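Local coordinates for protein aminoglycoside N(3)-acetyltransferase (Streptomyces griseus, PDB 7LAP) that probably transfers an acetyl group to the 3-amino group of aminoglycoside antibiotics, as a member of the antibiotic N-acetyltransferase family linked to resistance, at residues L196-A199 with P200-F204; V247-G250 with S251-A255. All coordinates share one frame; numbering follows the deposited sequence.

Interaction 1 of 2, residues L196-A199 with P200-F204; sequences LAQA and PGKRF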
ATOM      1  N   LEU B 196     -11.813  11.548 -27.083  1.00 57.44           N
ATOM      2  CA  LEU B 196     -11.827  11.757 -28.531  1.00 60.70           C
ATOM      3  C   LEU B 196     -13.229  11.759 -29.134  1.00 63.05           C
ATOM      4  O   LEU B 196     -13.427  12.340 -30.212  1.00 61.90           O
ATOM      5  CB  LEU B 196     -11.020  10.664 -29.246  1.00 60.33           C
ATOM      6  CG  LEU B 196      -9.552  10.473 -28.891  1.00 63.44           C
ATOM      7  CD1 LEU B 196      -8.977   9.268 -29.639  1.00 60.95           C
ATOM      8  CD2 LEU B 196      -8.757  11.744 -29.193  1.00 65.68           C
ATOM      9  N   ALA B 197     -14.194  11.108 -28.485  1.00 61.69           N
ATOM     10  CA  ALA B 197     -15.481  10.862 -29.121  1.00 63.60           C
ATOM     11  C   ALA B 197     -16.292  12.141 -29.231  1.00 68.26           C
ATOM     12  O   ALA B 197     -16.337  12.952 -28.297  1.00 69.20           O
ATOM     13  CB  ALA B 197     -16.274   9.808 -28.350  1.00 60.41           C
ATOM     14  N   GLN B 198     -16.946  12.312 -30.382  1.00 70.60           N
ATOM     15  CA  GLN B 198     -17.777  13.476 -30.654  1.00 76.74           C
ATOM     16  C   GLN B 198     -19.239  13.058 -30.683  1.00 78.29           C
ATOM     17  O   GLN B 198     -19.657  12.299 -31.562  1.00 80.42           O
ATOM     18  CB  GLN B 198     -17.375  14.154 -31.968  1.00 83.34           C
ATOM     19  CG  GLN B 198     -16.051  14.920 -31.883  1.00 87.84           C
ATOM     20  CD  GLN B 198     -15.911  15.708 -30.576  1.00 93.53           C
ATOM     21  OE1 GLN B 198     -14.905  15.582 -29.861  1.00 95.16           O
ATOM     22  NE2 GLN B 198     -16.927  16.509 -30.253  1.00 95.39           N
ATOM     23  N   ALA B 199     -20.013  13.567 -29.730  1.00 79.97           N
ATOM     24  CA  ALA B 199     -21.427  13.244 -29.612  1.00 84.30           C
ATOM     25  C   ALA B 199     -22.049  14.250 -28.663  1.00 89.40           C
ATOM     26  O   ALA B 199     -21.355  14.771 -27.782  1.00 86.68           O
ATOM     27  CB  ALA B 199     -21.630  11.810 -29.096  1.00 82.18           C
ATOM     28  N   PRO B 200     -23.338  14.549 -28.808  1.00100.89           N
ATOM     29  CA  PRO B 200     -23.957  15.554 -27.939  1.00103.43           C
ATOM     30  C   PRO B 200     -24.059  15.064 -26.502  1.00 99.93           C
ATOM     31  O   PRO B 200     -24.157  13.864 -26.232  1.00 96.42           O
ATOM     32  CB  PRO B 200     -25.346  15.746 -28.559  1.00109.17           C
ATOM     33  CG  PRO B 200     -25.645  14.424 -29.189  1.00110.15           C
ATOM     34  CD  PRO B 200     -24.321  13.928 -29.719  1.00106.27           C
ATOM     35  N   GLY B 201     -24.032  16.018 -25.577  1.00 97.04           N
ATOM     36  CA  GLY B 201     -24.179  15.708 -24.171  1.00 93.27           C
ATOM     37  C   GLY B 201     -22.908  15.320 -23.454  1.00 85.25           C
ATOM     38  O   GLY B 201     -22.980  14.609 -22.446  1.00 84.15           O
ATOM     39  N   LYS B 202     -21.750  15.770 -23.926  1.00 80.23           N
ATOM     40  CA  LYS B 202     -20.488  15.383 -23.312  1.00 75.11           C
ATOM     41  C   LYS B 202     -20.319  16.067 -21.956  1.00 78.33           C
ATOM     42  O   LYS B 202     -20.554  17.272 -21.824  1.00 80.52           O
ATOM     43  CB  LYS B 202     -19.325  15.729 -24.236  1.00 67.87           C
ATOM     44  CG  LYS B 202     -18.040  14.955 -23.936  1.00 64.22           C
ATOM     45  CD  LYS B 202     -17.080  15.133 -25.080  1.00 64.37           C
ATOM     46  CE  LYS B 202     -15.855  14.327 -24.882  1.00 61.26           C
ATOM     47  NZ  LYS B 202     -15.109  14.182 -26.153  1.00 62.48           N
ATOM     48  N   ARG B 203     -19.915  15.293 -20.952  1.00 77.35           N
ATOM     49  CA  ARG B 203     -19.828  15.760 -19.575  1.00 78.08           C
ATOM     50  C   ARG B 203     -18.389  16.097 -19.222  1.00 77.51           C
ATOM     51  O   ARG B 203     -17.481  15.285 -19.432  1.00 73.59           O
ATOM     52  CB  ARG B 203     -20.363  14.708 -18.603  1.00 79.03           C
ATOM     53  CG  ARG B 203     -21.853  14.464 -18.708  1.00 84.78           C
ATOM     54  CD  ARG B 203     -22.214  13.021 -18.414  1.00 86.95           C
ATOM     55  NE  ARG B 203     -23.663  12.863 -18.405  1.00 99.81           N
ATOM     56  CZ  ARG B 203     -24.361  12.327 -17.404  1.00107.53           C
ATOM     57  NH1 ARG B 203     -23.734  11.873 -16.325  1.00107.42           N
ATOM     58  NH2 ARG B 203     -25.687  12.238 -17.485  1.00112.55           N
ATOM     59  N   PHE B 204     -18.193  17.278 -18.652  1.00 80.29           N
ATOM     60  CA  PHE B 204     -16.878  17.742 -18.257  1.00 76.90           C
ATOM     61  C   PHE B 204     -16.882  18.085 -16.774  1.00 78.32           C
ATOM     62  O   PHE B 204     -17.930  18.348 -16.178  1.00 84.01           O
ATOM     63  CB  PHE B 204     -16.450  18.943 -19.102  1.00 74.36           C
ATOM     64  CG  PHE B 204     -16.177  18.592 -20.539  1.00 71.93           C
ATOM     65  CD1 PHE B 204     -14.939  18.091 -20.919  1.00 65.41           C
ATOM     66  CD2 PHE B 204     -17.156  18.762 -21.511  1.00 74.23           C
ATOM     67  CE1 PHE B 204     -14.677  17.769 -22.248  1.00 63.21           C
ATOM     68  CE2 PHE B 204     -16.905  18.442 -22.838  1.00 72.23           C
ATOM     69  CZ  PHE B 204     -15.665  17.941 -23.204  1.00 67.58           C
TER
HETATM   70  O   HOH W   1     -14.346  16.939 -26.796  1.00 77.25           O
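Lys202 reaches back across the turn and gives a hydrogen bond from NZ to the backbone O of Ala197, 2.8 Å away. The ammonium group comes at the end of that carbonyl with a C=O...N angle of 150°, tilted 16° from its plane. The methylene next to it also lies near this oxygen: CE of Lys202 is 3.7 Å from O of Ala197. With CG opposite the backbone N (chi1 -160°) and every later torsion extended, the side chain is a straight rod spanning the mouth of the loop.

A water accepts from Lys202 NZ at 2.9 Å and makes a weak bond of 3.4 Å to OE1 of Gln198, whose chain bends at its second torsion and crosses the lysine obliquely. The same water lies at the edge of the Phe204 ring, in its plane. NZ also donates to the carbonyl of Glu194 and, weakly, to that of Ala195, so the lysine gathers carbonyls from the C-terminal end of helix 189-196.

Ala197 is where the chain leaves helical geometry; from there Ala199 and Pro200 lead into Gly201, whose positive phi suits a residue without a side chain. Gln198 is tied through its backbone to Glu285 and Asn289 of helix 273-289, and Ala199 packs on Leu288. The lysine charge thus faces carbonyl oxygens at a helix C-terminus, where the helix dipole would be expected to favour the ammonium form, and it ties that end to the loop that leads into strand 204-213.

Interaction 2 of 2, residues V247-G250 with S251-A255; sequences VIVG and SMLAA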
ATOM      1  N   VAL B 247     -19.886  -2.903 -21.275  1.00 56.91           N
ATOM      2  CA  VAL B 247     -20.629  -3.168 -22.506  1.00 59.49           C
ATOM      3  C   VAL B 247     -19.746  -2.936 -23.731  1.00 56.91           C
ATOM      4  O   VAL B 247     -19.726  -3.755 -24.656  1.00 60.28           O
ATOM      5  CB  VAL B 247     -21.909  -2.313 -22.545  1.00 60.30           C
ATOM      6  CG1 VAL B 247     -22.659  -2.517 -23.867  1.00 62.36           C
ATOM      7  CG2 VAL B 247     -22.780  -2.630 -21.358  1.00 60.34           C
ATOM      8  N   ILE B 248     -18.981  -1.843 -23.742  1.00 55.14           N
ATOM      9  CA  ILE B 248     -18.098  -1.554 -24.875  1.00 55.29           C
ATOM     10  C   ILE B 248     -17.071  -2.675 -25.064  1.00 54.03           C
ATOM     11  O   ILE B 248     -16.859  -3.169 -26.179  1.00 53.16           O
ATOM     12  CB  ILE B 248     -17.416  -0.184 -24.681  1.00 57.73           C
ATOM     13  CG1 ILE B 248     -18.448   0.936 -24.534  1.00 59.17           C
ATOM     14  CG2 ILE B 248     -16.478   0.138 -25.842  1.00 54.82           C
ATOM     15  CD1 ILE B 248     -17.818   2.316 -24.414  1.00 55.24           C
ATOM     16  N   VAL B 249     -16.410  -3.090 -23.976  1.00 49.71           N
ATOM     17  CA  VAL B 249     -15.387  -4.130 -24.082  1.00 53.91           C
ATOM     18  C   VAL B 249     -16.007  -5.459 -24.492  1.00 53.30           C
ATOM     19  O   VAL B 249     -15.403  -6.231 -25.258  1.00 51.39           O
ATOM     20  CB  VAL B 249     -14.596  -4.255 -22.764  1.00 50.91           C
ATOM     21  CG1 VAL B 249     -13.655  -5.460 -22.813  1.00 48.18           C
ATOM     22  CG2 VAL B 249     -13.800  -2.984 -22.505  1.00 47.81           C
ATOM     23  N   GLY B 250     -17.211  -5.749 -23.994  1.00 54.03           N
ATOM     24  CA  GLY B 250     -17.893  -6.956 -24.426  1.00 52.44           C
ATOM     25  C   GLY B 250     -18.177  -6.962 -25.918  1.00 57.84           C
ATOM     26  O   GLY B 250     -17.984  -7.978 -26.597  1.00 57.88           O
ATOM     27  N   SER B 251     -18.632  -5.823 -26.455  1.00 61.34           N
ATOM     28  CA  SER B 251     -18.842  -5.717 -27.898  1.00 63.87           C
ATOM     29  C   SER B 251     -17.521  -5.772 -28.643  1.00 62.92           C
ATOM     30  O   SER B 251     -17.429  -6.358 -29.729  1.00 64.70           O
ATOM     31  CB  SER B 251     -19.558  -4.413 -28.252  1.00 69.51           C
ATOM     32  OG  SER B 251     -20.687  -4.217 -27.436  1.00 77.31           O
ATOM     33  N   MET B 252     -16.503  -5.116 -28.094  1.00 60.49           N
ATOM     34  CA  MET B 252     -15.160  -5.201 -28.648  1.00 56.62           C
ATOM     35  C   MET B 252     -14.742  -6.655 -28.824  1.00 56.85           C
ATOM     36  O   MET B 252     -14.334  -7.079 -29.914  1.00 56.11           O
ATOM     37  CB  MET B 252     -14.200  -4.473 -27.709  1.00 56.62           C
ATOM     38  CG  MET B 252     -12.822  -4.257 -28.226  1.00 53.11           C
ATOM     39  SD  MET B 252     -11.844  -3.404 -26.964  1.00 51.18           S
ATOM     40  CE  MET B 252     -12.719  -1.842 -26.737  1.00 50.38           C
ATOM     41  N   LEU B 253     -14.843  -7.429 -27.743  1.00 54.79           N
ATOM     42  CA  LEU B 253     -14.438  -8.828 -27.774  1.00 55.64           C
ATOM     43  C   LEU B 253     -15.256  -9.614 -28.789  1.00 57.32           C
ATOM     44  O   LEU B 253     -14.706 -10.422 -29.545  1.00 55.92           O
ATOM     45  CB  LEU B 253     -14.586  -9.443 -26.387  1.00 54.67           C
ATOM     46  CG  LEU B 253     -13.510  -9.014 -25.392  1.00 54.33           C
ATOM     47  CD1 LEU B 253     -14.025  -9.221 -23.948  1.00 49.24           C
ATOM     48  CD2 LEU B 253     -12.224  -9.804 -25.655  1.00 50.28           C
ATOM     49  N   ALA B 254     -16.571  -9.372 -28.826  1.00 58.28           N
ATOM     50  CA  ALA B 254     -17.450 -10.094 -29.744  1.00 59.04           C
ATOM     51  C   ALA B 254     -17.132  -9.763 -31.192  1.00 59.24           C
ATOM     52  O   ALA B 254     -17.331 -10.596 -32.073  1.00 61.07           O
ATOM     53  CB  ALA B 254     -18.919  -9.774 -29.442  1.00 61.13           C
ATOM     54  N   ALA B 255     -16.642  -8.561 -31.459  1.00 63.40           N
ATOM     55  CA  ALA B 255     -16.190  -8.179 -32.789  1.00 63.33           C
ATOM     56  C   ALA B 255     -14.810  -8.733 -33.136  1.00 66.54           C
ATOM     57  O   ALA B 255     -14.264  -8.365 -34.183  1.00 68.19           O
ATOM     58  CB  ALA B 255     -16.160  -6.653 -32.908  1.00 63.43           C
TER
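Ser251 turns its hydroxyl back along the helix, with OG beside its own backbone N and opposite the carbonyl carbon (chi1 -49°), which brings it to the carbonyl of Val247 one turn earlier. OG donates to O of Val247 at 3.0 Å from above the carbonyl plane, 36° out of it, away from the lone-pair directions. The amide N of Ser251 donates to that oxygen from the other face, also at 3.0 Å, so one acceptor is gripped twice by one residue.

The regular i to i+4 ladder continues with Met252 N to O of Ile248 (2.8 Å), Leu253 N to O of Val249 (2.8 Å) and Ala254 N to O of Gly250 (3.0 Å).

On the side toward the sheet, CG1 of Val249 meets CD1 of Leu253 at 3.9 Å, the two side chains lying alongside and pointing the same way. Met252 runs out straight and bends at chi3 (-61°), leaving CE 4.3 Å from CG2 of Ile248. Val249, Met252 and Leu253 all rest on Phe271 of strand 266-272, while Ile248 reaches Trp283 of helix 273-289 and Leu190 of helix 189-196.

This is a largely apolar helix near its C-terminal end: branched and thioether side chains seat it against the sheet and neighbouring helices, while the serine hydroxyl satisfies its donor inside the helix itself.

How the interactions relate
Interactions 1 and 2 follow one another along the chain, with centres 21 Å apart and nearest atoms about 9 Å apart, and they do not touch. Two helices connect them. Helix 189-196, whose C-terminal end leads into interaction 1, packs nearer its start on the helix of interaction 2. Helix 273-289 serves both: its last turns hold the loop 196-204, while its earlier turns, from Ala276 to Trp283, meet helix 244-254. Between the two contacts the chain runs out and back through the antiparallel strands 204-213 and 216-225. Neither contact includes a ligand or touches the second subunit.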